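Side-chain contacts in fiber (Human adenovirus 26, PDB 6FJN), which forms the trimeric knob domain of the viral fiber and probably attaches the virion to receptors on the host cell: residues Ser22-Thr27 and Val59-Leu64; Ala107-Ser112 and Lys117-Thr122; Val128-Gly131 and Pro137-Ile140; Ile156-Thr161 and Phe176-Leu181. One frame throughout, in Å; residues are numbered along the deposited sequence. Where two conformers were deposited one is given.

The four contacts lie in the knob domain, an antiparallel beta sandwich. Interactions 1 and 4 bridge its two sheets, and their centres are about 10 Å apart. Strands 58-65 and 154-161 are neighbours, with I61 N 2.8 Å from F158 O, a probable hydrogen bond. Interaction 3 pairs two strands within their sheet and meets interaction 4 where V138 and I140 pack on F160. Interaction 2, a loop contact about 15 Å from interaction 4 between centres, reaches L181 through Y108. L-glutamate has been seen in this protein at T182 and Q183, but none is bound to this chain. The Y180 side chain is about 4 Å from that of T182, that of Y108 about 8 Å.

Interaction 1 of 4, residues Ser22-Thr27 and Val59-Leu64; sequences SKLTLT and VKISLL
L24 and L26 meet I61 and L63 across a purely apolar contact. One methyl of each leucine on 22-27 does the touching. L26 CD2 and L63 CD2 come tip to tip at 3.5 Å, which is tight for two methyl groups. L24 CD2 lies 4.0 Å from L63 CD1 and 4.2 Å from I61 CG2. L63 therefore spreads its two methyls over both leucines, CD1 to L24 and CD2 to L26. L24 and I61 pass alongside each other, running in opposite directions. Both L24 and L26 hold CG anti to the backbone N (chi1 -176° and 178°), which carries CG toward the facing strand; chi2 then turns CD2 onto its partner. No hydrogen bond crosses the contact. The two short strand segments approach to 10.8 Å and cross at -57°, so the segments meet through side chains. V39 of strand 34-43 packs against L24 and L26, and L41 of the same strand packs against I61. F158 closes in on L26 from strand 154-161. The contact thus lies between the two sheets of the knob's beta sandwich, with 22-27 beside strand 34-43 in one sheet and 59-64 beside strand 154-161 in the other.

Interaction 2 of 4, residues Ala107-Ser112 and Lys117-Thr122; sequences AYPKPS and KNYSRT
R121 and A107 meet through the guanidinium group and a backbone carbonyl. R121 NE donates to A107 O at 2.8 Å, in the carbonyl plane and on a lone pair. The acceptor is tilted 29° from the guanidinium plane. R121 NH2 adds a weak bond to the same oxygen at 3.3 Å. Chi1 of 71° sets R121 CG between backbone N and carbonyl carbon; the extended chain then carries the guanidinium to A107 O. A107 CA lies over one face of the guanidinium. R121 NH1 is satisfied by the third subunit, where it donates to D9 O and T25 OG1, and R121 O accepts from S175 OG of that chain. This residue therefore ties its loop to a neighbouring chain.

The second polar link joins N118 ND2 to P109 O at 2.8 Å, with the oxygen close to the amide plane. Q146 reinforces it from both ends: Q146 OE1 pairs with N118 ND2 and Q146 NE2 with P109 O. N118 OD1 accepts from Y119 N at 2.8 Å.

Both segments belong to the long loop between strands 89-90 and 123-129 of the knob, and residues 120-122 form a short 3-10 turn. Here Y119 O is gripped twice, by T122 N and by T122 OG1. T122 CG2 packs against Y108 CB at 4.1 Å, and P109 CG lies at the edge of the Y119 ring. The Y108 ring carries A107 CB over the centre of one face. Y108 OH is bonded to L181 N. K110 turns away from this contact, and K110 NZ reaches E147 O and C152 O.

Interaction 3 of 4, residues Val128-Gly131 and Pro137-Ile140; sequences VYLG and PVII
V128 and V138 form an antiparallel hydrogen-bonded pair, with V128 N donating to V138 O at 2.8 Å (N-H...O angle 164°) and V138 N to V128 O, also at 2.8 Å, while Y129 and P137 form the adjoining non-hydrogen-bonded pair.

The side chains divide between the two faces of the sheet. V128 and V138 lie on one face, where V128 CG2 is 4.1 Å from V138 CB. V128 divides its methyls between two partners: chi1 of -66° sets CG1 beside the backbone N, and CG1 meets I140 CG2 at 4.0 Å. L130 CB packs on V138 CG2 at 4.0 Å from the loop end of the contact. F160 of strand 154-161 packs on V138 and I140, and F176 packs on V128 and I140.

Y129 and P137 lie on the opposite face. The CD2-CE2 side of the Y129 ring leans across the proline, with CE2 3.8 Å from P137 CB. P137 has no N-H to give, and its place in a non-hydrogen-bonded pair costs no bond to Y129. P137 CA makes a CA-H...O contact with V128 O at 3.4 Å. Y129 also packs on I125 of the second subunit. P137 O is bonded to Y166 OH.

The arrangement is that of a beta hairpin. Strands 123-129 and 137-144 pair here just before the connecting loop, strand 123-129 being outermost within this chain in its sheet of the knob's beta sandwich.

Interaction 4 of 4, residues Ile156-Thr161 and Phe176-Leu181; sequences ITFTFT and FTFSYL
The core of the knob's beta sandwich is crossed here by four side chains, I156 and F158 from one sheet and F178 and Y180 from the other. Strand 154-161 is an inner strand of its sheet within this chain, and strand 176-181 is the outermost strand of the facing one. No hydrogen bond joins the two segments, and the contact is made by side-chain ends.

The F158 and F178 side chains cross at about a right angle. F178 CZ sits at the edge of the F158 ring, in its plane, and lies 3.9 Å from F158 CE1. V39 flanks F158, while I124 and I142 flank F178. A chi1 of 63° places F178 CG between its backbone N and carbonyl carbon, from where the ring rises into the core.

Y180 has a similar chi1 of 59° and stands two residues further along the strand, pointing into the same core. Its ring also meets that of F144, with the planes at about 35°. Its side chain is about 4 Å from that of T182, part of the site where L-glutamate has been seen in this protein.

The outer side of the strand faces other subunits. S179 OG bonds to T177 OG1 of the third subunit, and T177 OG1 to S179 OG of the second.

Y180 OH is bonded to F101 O, and I156 CD1 lies across the end of the phenol, 3.6 Å from Y180 OH and 4.0 Å from Y180 CZ.

Interaction 1 of 4, residues Ser22-Thr27 and Val59-Leu64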
loop_
_atom_site.group_PDB
_atom_site.type_symbol
_atom_site.label_atom_id
_atom_site.label_comp_id
_atom_site.label_asym_id
_atom_site.label_seq_id
_atom_site.Cartn_x
_atom_site.Cartn_y
_atom_site.Cartn_z
ATOM N N SER A 22 11.053 2.234 22.993
ATOM C CA SER A 22 10.965 1.960 21.556
ATOM C C SER A 22 10.762 3.237 20.768
ATOM O O SER A 22 10.332 4.267 21.347
ATOM C CB SER A 22 9.836 0.960 21.304
ATOM O OG SER A 22 8.587 1.398 21.804
ATOM N N LYS A 23 11.059 3.196 19.465
ATOM C CA LYS A 23 10.767 4.257 18.537
ATOM C C LYS A 23 9.691 3.746 17.600
ATOM O O LYS A 23 9.927 2.831 16.795
ATOM C CB LYS A 23 12.020 4.696 17.688
ATOM C CG LYS A 23 11.682 5.642 16.479
ATOM C CD LYS A 23 11.424 7.116 16.840
ATOM C CE LYS A 23 10.792 7.941 15.706
ATOM N NZ LYS A 23 11.027 9.383 15.856
ATOM N N LEU A 24 8.532 4.384 17.676
ATOM C CA LEU A 24 7.504 4.258 16.637
ATOM C C LEU A 24 7.769 5.311 15.596
ATOM O O LEU A 24 7.776 6.509 15.917
ATOM C CB LEU A 24 6.126 4.493 17.255
ATOM C CG LEU A 24 4.952 4.295 16.282
ATOM C CD1 LEU A 24 4.726 2.839 15.943
ATOM C CD2 LEU A 24 3.657 4.918 16.816
ATOM N N THR A 25 8.023 4.906 14.345
ATOM C CA THR A 25 8.127 5.849 13.251
ATOM C C THR A 25 6.792 5.868 12.553
ATOM O O THR A 25 6.399 4.856 11.991
ATOM C CB THR A 25 9.255 5.510 12.284
ATOM O OG1 THR A 25 10.473 5.369 13.005
ATOM C CG2 THR A 25 9.434 6.593 11.227
ATOM N N LEU A 26 6.065 6.976 12.625
ATOM C CA LEU A 26 4.730 7.049 12.053
ATOM C C LEU A 26 4.577 8.376 11.350
ATOM O O LEU A 26 4.803 9.424 11.966
ATOM C CB LEU A 26 3.633 6.870 13.121
ATOM C CG LEU A 26 2.200 6.976 12.605
ATOM C CD1 LEU A 26 1.872 5.898 11.625
ATOM C CD2 LEU A 26 1.257 6.952 13.813
ATOM N N THR A 27 4.110 8.330 10.099
ATOM C CA THR A 27 3.826 9.513 9.319
ATOM C C THR A 27 2.444 9.372 8.728
ATOM O O THR A 27 2.142 8.341 8.095
ATOM C CB THR A 27 4.868 9.639 8.188
ATOM O OG1 THR A 27 6.186 9.641 8.736
ATOM C CG2 THR A 27 4.712 10.910 7.375
ATOM N N VAL A 59 2.286 -7.624 20.462
ATOM C CA VAL A 59 2.557 -6.225 20.974
ATOM C C VAL A 59 1.571 -5.214 20.387
ATOM O O VAL A 59 1.558 -5.019 19.133
ATOM C CB VAL A 59 3.986 -5.697 20.693
ATOM C CG1 VAL A 59 4.129 -4.307 21.330
ATOM C CG2 VAL A 59 5.004 -6.663 21.283
ATOM N N LYS A 60 0.806 -4.538 21.261
ATOM C CA LYS A 60 -0.157 -3.584 20.765
ATOM C C LYS A 60 0.271 -2.166 21.121
ATOM O O LYS A 60 0.460 -1.829 22.331
ATOM C CB LYS A 60 -1.496 -3.890 21.421
ATOM C CG LYS A 60 -2.663 -3.008 21.026
ATOM C CD LYS A 60 -3.919 -3.398 21.807
ATOM C CE LYS A 60 -5.064 -2.498 21.401
ATOM N NZ LYS A 60 -6.273 -3.061 22.001
ATOM N N ILE A 61 0.371 -1.321 20.138
ATOM C CA ILE A 61 0.685 0.112 20.288
ATOM C C ILE A 61 -0.581 0.886 20.070
ATOM O O ILE A 61 -1.196 0.809 18.990
ATOM C CB ILE A 61 1.729 0.528 19.243
ATOM C CG1 ILE A 61 2.995 -0.320 19.308
ATOM C CG2 ILE A 61 2.034 2.025 19.341
ATOM C CD1 ILE A 61 3.629 -0.380 20.668
ATOM N N SER A 62 -1.022 1.644 21.068
ATOM C CA SER A 62 -2.283 2.356 20.991
ATOM C C SER A 62 -2.100 3.865 20.884
ATOM O O SER A 62 -1.447 4.469 21.740
ATOM C CB SER A 62 -3.094 2.136 22.241
ATOM O OG SER A 62 -3.437 0.757 22.330
ATOM N N LEU A 63 -2.689 4.469 19.843
ATOM C CA LEU A 63 -2.820 5.924 19.729
ATOM C C LEU A 63 -4.294 6.244 19.951
ATOM O O LEU A 63 -5.152 5.837 19.157
ATOM C CB LEU A 63 -2.364 6.447 18.382
ATOM C CG LEU A 63 -0.848 6.511 18.143
ATOM C CD1 LEU A 63 -0.119 5.183 18.253
ATOM C CD2 LEU A 63 -0.568 7.170 16.817
ATOM N N LEU A 64 -4.574 6.944 21.045
ATOM C CA LEU A 64 -5.936 7.333 21.398
ATOM C C LEU A 64 -6.043 8.832 21.225
ATOM O O LEU A 64 -5.118 9.564 21.622
ATOM C CB LEU A 64 -6.175 7.012 22.875
ATOM C CG LEU A 64 -5.859 5.575 23.301
ATOM C CD1 LEU A 64 -6.139 5.423 24.810
ATOM C CD2 LEU A 64 -6.651 4.561 22.515
#

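Interaction 2 of 4, residues Ala107-Ser112 and Lys117-Thr122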
loop_
_atom_site.group_PDB
_atom_site.type_symbol
_atom_site.label_atom_id
_atom_site.label_comp_id
_atom_site.label_asym_id
_atom_site.label_seq_id
_atom_site.Cartn_x
_atom_site.Cartn_y
_atom_site.Cartn_z
ATOM N N ALA A 107 -17.153 4.891 8.443
ATOM C CA ALA A 107 -16.409 3.739 7.906
ATOM C C ALA A 107 -15.986 2.824 9.036
ATOM O O ALA A 107 -15.975 1.570 8.925
ATOM C CB ALA A 107 -15.174 4.219 7.176
ATOM N N TYR A 108 -15.539 3.457 10.137
ATOM C CA TYR A 108 -14.893 2.720 11.238
ATOM C C TYR A 108 -15.569 3.083 12.542
ATOM O O TYR A 108 -15.065 3.902 13.330
ATOM C CB TYR A 108 -13.380 2.975 11.290
ATOM C CG TYR A 108 -12.713 3.051 9.949
ATOM C CD1 TYR A 108 -12.682 1.989 9.090
ATOM C CD2 TYR A 108 -12.077 4.221 9.527
ATOM C CE1 TYR A 108 -12.035 2.053 7.867
ATOM C CE2 TYR A 108 -11.427 4.302 8.307
ATOM C CZ TYR A 108 -11.401 3.225 7.478
ATOM O OH TYR A 108 -10.767 3.338 6.257
ATOM N N PRO A 109 -16.751 2.524 12.797
ATOM C CA PRO A 109 -17.477 2.908 13.993
ATOM C C PRO A 109 -16.852 2.287 15.229
ATOM O O PRO A 109 -16.274 1.224 15.203
ATOM C CB PRO A 109 -18.891 2.382 13.729
ATOM C CG PRO A 109 -18.677 1.249 12.781
ATOM C CD PRO A 109 -17.507 1.580 11.953
ATOM N N LYS A 110 -17.043 2.976 16.341
ATOM C CA LYS A 110 -16.666 2.430 17.618
ATOM C C LYS A 110 -17.450 1.156 17.879
ATOM O O LYS A 110 -18.599 1.000 17.428
ATOM C CB LYS A 110 -17.014 3.387 18.763
ATOM C CG LYS A 110 -16.391 4.763 18.628
ATOM C CD LYS A 110 -15.033 4.879 19.235
ATOM C CE LYS A 110 -15.131 5.745 20.492
ATOM N NZ LYS A 110 -13.995 5.407 21.340
ATOM N N PRO A 111 -16.869 0.257 18.664
ATOM C CA PRO A 111 -17.649 -0.929 19.025
ATOM C C PRO A 111 -18.920 -0.591 19.783
ATOM O O PRO A 111 -18.967 0.402 20.539
ATOM C CB PRO A 111 -16.726 -1.687 19.953
ATOM C CG PRO A 111 -15.374 -1.162 19.684
ATOM C CD PRO A 111 -15.568 0.275 19.346
ATOM N N SER A 112 -19.946 -1.373 19.526
ATOM C CA SER A 112 -21.211 -1.172 20.207
ATOM C C SER A 112 -21.946 -2.488 20.225
ATOM O O SER A 112 -22.022 -3.158 19.193
ATOM C CB SER A 112 -22.017 -0.096 19.473
ATOM O OG SER A 112 -23.342 -0.030 19.950
ATOM N N LYS A 117 -20.519 -8.266 15.919
ATOM C CA LYS A 117 -19.364 -8.284 15.005
ATOM C C LYS A 117 -19.012 -6.862 14.544
ATOM O O LYS A 117 -19.898 -6.159 14.064
ATOM C CB LYS A 117 -19.659 -9.211 13.798
ATOM C CG LYS A 117 -20.677 -8.717 12.751
ATOM C CD LYS A 117 -20.034 -8.079 11.513
ATOM C CE LYS A 117 -19.568 -9.111 10.484
ATOM N NZ LYS A 117 -18.187 -8.821 9.999
ATOM N N ASN A 118 -17.787 -6.362 14.734
ATOM C CA ASN A 118 -17.501 -5.152 14.006
ATOM C C ASN A 118 -17.057 -5.622 12.634
ATOM O O ASN A 118 -16.758 -6.794 12.330
ATOM C CB ASN A 118 -16.590 -4.032 14.645
ATOM C CG ASN A 118 -17.073 -2.574 14.270
ATOM O OD1 ASN A 118 -17.883 -2.404 13.346
ATOM N ND2 ASN A 118 -16.561 -1.528 14.982
ATOM N N TYR A 119 -17.213 -4.663 11.813
ATOM C CA TYR A 119 -16.891 -4.822 10.454
ATOM C C TYR A 119 -15.412 -5.056 10.239
ATOM O O TYR A 119 -14.600 -4.325 10.793
ATOM C CB TYR A 119 -17.332 -3.509 9.820
ATOM C CG TYR A 119 -18.831 -3.361 9.902
ATOM C CD1 TYR A 119 -19.622 -4.279 9.266
ATOM C CD2 TYR A 119 -19.500 -2.371 10.692
ATOM C CE1 TYR A 119 -21.007 -4.234 9.306
ATOM C CE2 TYR A 119 -20.901 -2.321 10.741
ATOM C CZ TYR A 119 -21.624 -3.263 10.034
ATOM O OH TYR A 119 -23.002 -3.260 10.059
ATOM N N SER A 120 -15.054 -6.032 9.398
ATOM C CA SER A 120 -13.638 -6.314 9.163
ATOM C C SER A 120 -12.905 -5.149 8.501
ATOM O O SER A 120 -11.704 -5.086 8.615
ATOM C CB SER A 120 -13.479 -7.595 8.352
ATOM O OG SER A 120 -14.090 -8.688 8.998
ATOM N N ARG A 121 -13.647 -4.266 7.821
ATOM C CA ARG A 121 -12.987 -3.143 7.168
ATOM C C ARG A 121 -12.329 -2.182 8.160
ATOM O O ARG A 121 -11.484 -1.374 7.765
ATOM C CB ARG A 121 -13.955 -2.369 6.279
ATOM C CG ARG A 121 -15.005 -1.550 7.029
ATOM C CD ARG A 121 -15.985 -0.902 6.077
ATOM N NE ARG A 121 -16.906 -0.064 6.824
ATOM C CZ ARG A 121 -18.014 0.453 6.380
ATOM N NH1 ARG A 121 -18.418 0.352 5.110
ATOM N NH2 ARG A 121 -18.773 1.115 7.247
ATOM N N THR A 122 -12.656 -2.281 9.443
ATOM C CA THR A 122 -11.990 -1.503 10.498
ATOM C C THR A 122 -10.556 -1.904 10.739
ATOM O O THR A 122 -9.890 -1.201 11.512
ATOM C CB THR A 122 -12.778 -1.566 11.811
ATOM O OG1 THR A 122 -12.761 -2.888 12.329
ATOM C CG2 THR A 122 -14.202 -1.046 11.679
#

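Interaction 3 of 4, residues Val128-Gly131 and Pro137-Ile140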
loop_
_atom_site.group_PDB
_atom_site.type_symbol
_atom_site.label_atom_id
_atom_site.label_comp_id
_atom_site.label_asym_id
_atom_site.label_seq_id
_atom_site.Cartn_x
_atom_site.Cartn_y
_atom_site.Cartn_z
ATOM N N VAL A 128 4.829 -7.657 7.882
ATOM C CA VAL A 128 6.092 -6.936 7.829
ATOM C C VAL A 128 7.172 -7.946 8.240
ATOM O O VAL A 128 6.847 -9.104 8.538
ATOM C CB VAL A 128 6.087 -5.675 8.701
ATOM C CG1 VAL A 128 5.104 -4.668 8.160
ATOM C CG2 VAL A 128 5.789 -5.998 10.174
ATOM N N TYR A 129 8.432 -7.519 8.274
ATOM C CA TYR A 129 9.514 -8.515 8.384
ATOM C C TYR A 129 10.520 -8.067 9.436
ATOM O O TYR A 129 11.076 -6.946 9.382
ATOM C CB TYR A 129 10.169 -8.766 7.002
ATOM C CG TYR A 129 9.184 -9.482 6.145
ATOM C CD1 TYR A 129 8.171 -8.827 5.449
ATOM C CD2 TYR A 129 9.173 -10.880 6.094
ATOM C CE1 TYR A 129 7.148 -9.518 4.793
ATOM C CE2 TYR A 129 8.182 -11.559 5.389
ATOM C CZ TYR A 129 7.172 -10.861 4.772
ATOM O OH TYR A 129 6.143 -11.507 4.067
ATOM N N LEU A 130 10.745 -8.943 10.409
ATOM C CA LEU A 130 11.642 -8.654 11.517
ATOM C C LEU A 130 13.082 -8.624 11.038
ATOM O O LEU A 130 13.556 -9.563 10.377
ATOM C CB LEU A 130 11.455 -9.711 12.628
ATOM C CG LEU A 130 12.022 -9.181 13.977
ATOM C CD1 LEU A 130 10.946 -8.776 14.916
ATOM C CD2 LEU A 130 13.164 -9.870 14.549
ATOM N N GLY A 131 13.790 -7.570 11.412
ATOM C CA GLY A 131 15.164 -7.408 10.971
ATOM C C GLY A 131 15.317 -7.193 9.493
ATOM O O GLY A 131 16.404 -7.302 8.947
ATOM N N PRO A 137 8.538 -13.223 8.937
ATOM C CA PRO A 137 7.303 -12.456 8.931
ATOM C C PRO A 137 6.773 -12.166 10.325
ATOM O O PRO A 137 6.902 -12.971 11.280
ATOM C CB PRO A 137 6.339 -13.366 8.225
ATOM C CG PRO A 137 6.862 -14.765 8.469
ATOM C CD PRO A 137 8.359 -14.601 8.455
ATOM N N VAL A 138 6.145 -11.018 10.442
ATOM C CA VAL A 138 5.425 -10.551 11.611
ATOM C C VAL A 138 4.117 -10.013 11.085
ATOM O O VAL A 138 4.112 -9.181 10.159
ATOM C CB VAL A 138 6.222 -9.467 12.334
ATOM C CG1 VAL A 138 5.388 -8.797 13.427
ATOM C CG2 VAL A 138 7.510 -10.004 12.919
ATOM N N ILE A 139 3.002 -10.346 11.711
ATOM C CA ILE A 139 1.705 -9.877 11.236
ATOM C C ILE A 139 1.544 -8.484 11.831
ATOM O O ILE A 139 1.803 -8.274 13.034
ATOM C CB ILE A 139 0.591 -10.828 11.702
ATOM C CG1 ILE A 139 0.919 -12.293 11.341
ATOM C CG2 ILE A 139 -0.740 -10.417 11.153
ATOM C CD1 ILE A 139 0.038 -13.266 12.088
ATOM N N ILE A 140 1.184 -7.557 10.991
ATOM C CA ILE A 140 0.761 -6.237 11.461
ATOM C C ILE A 140 -0.758 -6.151 11.316
ATOM O O ILE A 140 -1.314 -6.464 10.256
ATOM C CB ILE A 140 1.453 -5.089 10.720
ATOM C CG1 ILE A 140 1.111 -3.755 11.370
ATOM C CG2 ILE A 140 1.234 -5.077 9.212
ATOM C CD1 ILE A 140 1.860 -2.562 10.804
#

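Interaction 4 of 4, residues Ile156-Thr161 and Phe176-Leu181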
loop_
_atom_site.group_PDB
_atom_site.type_symbol
_atom_site.label_atom_id
_atom_site.label_comp_id
_atom_site.label_asym_id
_atom_site.label_seq_id
_atom_site.Cartn_x
_atom_site.Cartn_y
_atom_site.Cartn_z
ATOM N N ILE A 156 -6.128 4.778 16.668
ATOM C CA ILE A 156 -5.391 3.960 15.687
ATOM C C ILE A 156 -4.492 3.082 16.492
ATOM O O ILE A 156 -3.710 3.579 17.324
ATOM C CB ILE A 156 -4.547 4.809 14.696
ATOM C CG1 ILE A 156 -5.402 5.867 13.979
ATOM C CG2 ILE A 156 -3.821 3.898 13.722
ATOM C CD1 ILE A 156 -4.617 6.859 13.146
ATOM N N THR A 157 -4.592 1.761 16.304
ATOM C CA THR A 157 -3.685 0.859 17.006
ATOM C C THR A 157 -2.910 0.028 16.002
ATOM O O THR A 157 -3.401 -0.298 14.899
ATOM C CB THR A 157 -4.413 -0.031 18.023
ATOM O OG1 THR A 157 -5.271 -0.951 17.342
ATOM C CG2 THR A 157 -5.220 0.812 19.004
ATOM N N PHE A 158 -1.691 -0.319 16.381
ATOM C CA PHE A 158 -0.788 -1.153 15.590
ATOM C C PHE A 158 -0.421 -2.330 16.436
ATOM O O PHE A 158 0.244 -2.146 17.478
ATOM C CB PHE A 158 0.483 -0.368 15.212
ATOM C CG PHE A 158 0.223 0.935 14.532
ATOM C CD1 PHE A 158 0.072 1.022 13.153
ATOM C CD2 PHE A 158 0.134 2.112 15.260
ATOM C CE1 PHE A 158 -0.201 2.215 12.515
ATOM C CE2 PHE A 158 -0.157 3.296 14.638
ATOM C CZ PHE A 158 -0.324 3.354 13.271
ATOM N N THR A 159 -0.832 -3.533 16.030
ATOM C CA THR A 159 -0.466 -4.735 16.749
ATOM C C THR A 159 0.467 -5.538 15.880
ATOM O O THR A 159 0.283 -5.650 14.647
ATOM C CB THR A 159 -1.724 -5.556 17.076
ATOM O OG1 THR A 159 -2.618 -4.768 17.877
ATOM C CG2 THR A 159 -1.417 -6.823 17.863
ATOM N N PHE A 160 1.476 -6.125 16.516
ATOM C CA PHE A 160 2.437 -6.979 15.846
ATOM C C PHE A 160 2.350 -8.345 16.502
ATOM O O PHE A 160 2.455 -8.434 17.760
ATOM C CB PHE A 160 3.837 -6.383 15.982
ATOM C CG PHE A 160 3.967 -5.035 15.321
ATOM C CD1 PHE A 160 3.617 -3.886 16.015
ATOM C CD2 PHE A 160 4.311 -4.924 13.981
ATOM C CE1 PHE A 160 3.648 -2.668 15.408
ATOM C CE2 PHE A 160 4.375 -3.677 13.370
ATOM C CZ PHE A 160 4.024 -2.571 14.082
ATOM N N THR A 161 2.099 -9.385 15.704
ATOM C CA THR A 161 1.846 -10.721 16.232
ATOM C C THR A 161 2.647 -11.719 15.442
ATOM O O THR A 161 2.663 -11.626 14.188
ATOM C CB THR A 161 0.331 -11.073 16.101
ATOM O OG1 THR A 161 -0.473 -10.035 16.639
ATOM C CG2 THR A 161 -0.012 -12.357 16.806
ATOM N N PHE A 176 5.730 -0.118 6.657
ATOM C CA PHE A 176 4.452 -0.530 6.093
ATOM C C PHE A 176 3.616 0.675 5.705
ATOM O O PHE A 176 3.394 1.588 6.535
ATOM C CB PHE A 176 3.689 -1.371 7.120
ATOM C CG PHE A 176 2.426 -1.986 6.553
ATOM C CD1 PHE A 176 2.491 -2.999 5.634
ATOM C CD2 PHE A 176 1.167 -1.525 6.947
ATOM C CE1 PHE A 176 1.367 -3.554 5.123
ATOM C CE2 PHE A 176 0.008 -2.066 6.430
ATOM C CZ PHE A 176 0.113 -3.072 5.495
ATOM N N THR A 177 3.158 0.687 4.466
ATOM C CA THR A 177 2.316 1.740 3.927
ATOM C C THR A 177 0.865 1.309 3.981
ATOM O O THR A 177 0.530 0.126 3.713
ATOM C CB THR A 177 2.726 2.073 2.511
ATOM O OG1 THR A 177 4.034 2.700 2.612
ATOM C CG2 THR A 177 1.842 3.008 1.782
ATOM N N PHE A 178 -0.019 2.251 4.285
ATOM C CA PHE A 178 -1.444 1.965 4.388
ATOM C C PHE A 178 -2.231 3.218 4.136
ATOM O O PHE A 178 -1.635 4.330 4.023
ATOM C CB PHE A 178 -1.768 1.368 5.769
ATOM C CG PHE A 178 -1.486 2.276 6.928
ATOM C CD1 PHE A 178 -0.210 2.409 7.442
ATOM C CD2 PHE A 178 -2.511 2.989 7.529
ATOM C CE1 PHE A 178 0.038 3.228 8.532
ATOM C CE2 PHE A 178 -2.268 3.831 8.609
ATOM C CZ PHE A 178 -0.971 3.933 9.123
ATOM N N SER A 179 -3.543 3.132 4.038
ATOM C CA SER A 179 -4.367 4.323 4.001
ATOM C C SER A 179 -5.652 4.076 4.749
ATOM O O SER A 179 -5.997 2.908 5.060
ATOM C CB SER A 179 -4.680 4.779 2.576
ATOM O OG SER A 179 -5.648 3.940 1.961
ATOM N N TYR A 180 -6.371 5.149 5.061
ATOM C CA TYR A 180 -7.699 5.052 5.652
ATOM C C TYR A 180 -8.491 6.260 5.348
ATOM O O TYR A 180 -7.963 7.344 5.070
ATOM C CB TYR A 180 -7.618 4.799 7.196
ATOM C CG TYR A 180 -6.874 5.901 7.949
ATOM C CD1 TYR A 180 -7.587 6.992 8.484
ATOM C CD2 TYR A 180 -5.523 5.844 8.168
ATOM C CE1 TYR A 180 -6.937 7.966 9.202
ATOM C CE2 TYR A 180 -4.858 6.828 8.899
ATOM C CZ TYR A 180 -5.577 7.885 9.419
ATOM O OH TYR A 180 -4.849 8.838 10.092
ATOM N N LEU A 181 -9.813 6.095 5.412
ATOM C CA LEU A 181 -10.752 7.178 5.191
ATOM C C LEU A 181 -10.784 8.097 6.393
ATOM O O LEU A 181 -10.782 7.648 7.511
ATOM C CB LEU A 181 -12.158 6.621 4.952
ATOM C CG LEU A 181 -12.421 6.008 3.578
ATOM C CD1 LEU A 181 -11.442 5.006 3.031
ATOM C CD2 LEU A 181 -13.850 5.446 3.566
#